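Local coordinates for carbohydrate binding protein, putative, cpb33A (Cellvibrio japonicus, PDB 5FJQ), which is a copper-dependent lytic polysaccharide monooxygenase important for efficient utilization of chitin, the chain here being its AA10 domain, at residues Ile154-Trp159 / Tyr172-Val177. Sequence-based numbering, arbitrary orientation.
Sequences IIYSIW and YQCIDV
I155 and I175 grip each other through both backbone groups, I155 N to I175 O at 2.8 Å and I175 N to I155 O at 2.7 Å. S157 and Q173 repeat the exchange; there the bond from S157 N to Q173 O is the more bent, its N-H...O angle 151° and its donor tilted from the carbonyl plane. Between these hydrogen-bonded pairs, C174 CA makes a CA-H...O contact with I155 O (3.3 Å).

On the face bearing I154, Y156 and I158, aromatic and sulfur contacts dominate. With CG anti to the backbone N (chi1 -159°), the Y156 ring reaches across to the partner strand, where its CD1 lies 3.5 Å from C174 SG in an oblique sulfur-aromatic contact. Its hydroxyl, hydrogen-bonded to L62 O, abuts CB and CD2 of Y172. I158 CG2 meets Y172 at CE2 (3.6 Å), again obliquely. C174 is disulfide-bonded to C63, tying this antiparallel hairpin, in the buried β-sandwich core of the LPMO domain, to the segment that also supplies L62. D176 OD1 sits beside I154 CG1 and forms a salt bridge with R10.

Aliphatic packing marks the opposite face. I155 CD1 fits against both methyls of V177, each 3.9 Å away, while I155 CG2 touches I175 CD1; F92 of strand 88-96 packs on both isoleucines. S157 OG accepts a hydrogen bond from W94 NE1 of that same strand.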
# COMPACT_ATOMS: atom_id res chain seq x y z
N ILE A 154 -2.06 -7.48 -6.10
CA ILE A 154 -1.63 -6.50 -5.16
C ILE A 154 -1.42 -5.21 -5.91
O ILE A 154 -0.75 -5.15 -6.98
CB ILE A 154 -0.35 -6.90 -4.40
CG1 ILE A 154 -0.54 -8.25 -3.70
CG2 ILE A 154 0.09 -5.82 -3.40
CD1 ILE A 154 0.75 -8.72 -3.01
N ILE A 155 -1.98 -4.17 -5.30
CA ILE A 155 -1.69 -2.82 -5.72
C ILE A 155 -0.78 -2.16 -4.67
O ILE A 155 -1.01 -2.28 -3.45
CB ILE A 155 -2.95 -1.98 -5.95
CG1 ILE A 155 -3.63 -2.48 -7.25
CG2 ILE A 155 -2.56 -0.49 -6.02
CD1 ILE A 155 -5.05 -2.09 -7.35
N TYR A 156 0.25 -1.47 -5.17
CA TYR A 156 1.14 -0.73 -4.32
C TYR A 156 0.98 0.73 -4.66
O TYR A 156 1.31 1.14 -5.77
CB TYR A 156 2.57 -1.19 -4.63
CG TYR A 156 3.56 -0.92 -3.54
CD1 TYR A 156 3.27 -1.21 -2.21
CD2 TYR A 156 4.83 -0.33 -3.84
CE1 TYR A 156 4.21 -0.94 -1.21
CE2 TYR A 156 5.79 -0.08 -2.84
CZ TYR A 156 5.49 -0.40 -1.53
OH TYR A 156 6.47 -0.11 -0.58
N SER A 157 0.37 1.51 -3.76
CA SER A 157 0.47 2.97 -3.84
C SER A 157 1.58 3.59 -3.02
O SER A 157 1.87 3.18 -1.86
CB SER A 157 -0.89 3.60 -3.42
OG SER A 157 -0.90 5.00 -3.65
N ILE A 158 2.23 4.62 -3.58
CA ILE A 158 3.34 5.24 -2.93
C ILE A 158 3.12 6.73 -2.98
O ILE A 158 2.79 7.32 -4.05
CB ILE A 158 4.68 5.04 -3.70
CG1 ILE A 158 5.06 3.57 -3.81
CG2 ILE A 158 5.79 5.88 -3.06
CD1 ILE A 158 6.47 3.35 -4.37
N TRP A 159 3.27 7.34 -1.81
CA TRP A 159 3.12 8.78 -1.67
C TRP A 159 4.47 9.40 -1.44
O TRP A 159 5.10 9.16 -0.37
CB TRP A 159 2.17 9.09 -0.48
CG TRP A 159 1.99 10.55 -0.23
CD1 TRP A 159 2.35 11.58 -1.07
CD2 TRP A 159 1.38 11.16 0.93
NE1 TRP A 159 2.02 12.81 -0.47
CE2 TRP A 159 1.46 12.57 0.75
CE3 TRP A 159 0.89 10.65 2.13
CZ2 TRP A 159 0.97 13.48 1.70
CZ3 TRP A 159 0.36 11.57 3.09
CH2 TRP A 159 0.44 12.97 2.87
N TYR A 172 3.81 4.22 2.11
CA TYR A 172 3.68 3.02 1.30
C TYR A 172 2.48 2.16 1.67
O TYR A 172 2.37 1.76 2.83
CB TYR A 172 4.98 2.20 1.30
CG TYR A 172 6.17 3.06 0.99
CD1 TYR A 172 6.87 3.74 2.02
CD2 TYR A 172 6.63 3.19 -0.32
CE1 TYR A 172 7.93 4.57 1.71
CE2 TYR A 172 7.73 3.99 -0.63
CZ TYR A 172 8.37 4.67 0.41
OH TYR A 172 9.42 5.48 0.13
N GLN A 173 1.61 1.89 0.69
CA GLN A 173 0.44 1.10 0.95
C GLN A 173 0.15 0.03 -0.05
O GLN A 173 -0.29 0.33 -1.18
CB GLN A 173 -0.83 1.98 0.97
CG GLN A 173 -0.84 3.10 1.97
CD GLN A 173 -1.35 2.61 3.27
OE1 GLN A 173 -2.50 2.27 3.37
NE2 GLN A 173 -0.47 2.49 4.29
N CYS A 174 0.26 -1.21 0.44
CA CYS A 174 -0.20 -2.41 -0.24
C CYS A 174 -1.69 -2.56 -0.05
O CYS A 174 -2.16 -2.49 1.08
CB CYS A 174 0.44 -3.63 0.33
SG CYS A 174 2.20 -3.87 -0.17
N ILE A 175 -2.40 -2.75 -1.18
CA ILE A 175 -3.88 -2.92 -1.23
C ILE A 175 -4.13 -4.27 -1.94
O ILE A 175 -3.49 -4.52 -2.97
CB ILE A 175 -4.52 -1.78 -2.03
CG1 ILE A 175 -4.04 -0.40 -1.45
CG2 ILE A 175 -6.04 -1.84 -1.91
CD1 ILE A 175 -3.98 0.71 -2.49
N ASP A 176 -5.01 -5.13 -1.38
CA ASP A 176 -5.38 -6.37 -2.06
C ASP A 176 -6.72 -6.27 -2.81
O ASP A 176 -7.72 -5.86 -2.23
CB ASP A 176 -5.43 -7.53 -1.11
CG ASP A 176 -4.21 -7.66 -0.30
OD1 ASP A 176 -3.19 -8.24 -0.84
OD2 ASP A 176 -4.29 -7.20 0.89
N VAL A 177 -6.73 -6.67 -4.08
CA VAL A 177 -7.94 -6.54 -4.91
C VAL A 177 -8.23 -7.86 -5.62
O VAL A 177 -7.32 -8.73 -5.80
CB VAL A 177 -7.85 -5.38 -5.94
CG1 VAL A 177 -7.70 -4.02 -5.24
CG2 VAL A 177 -6.69 -5.62 -6.90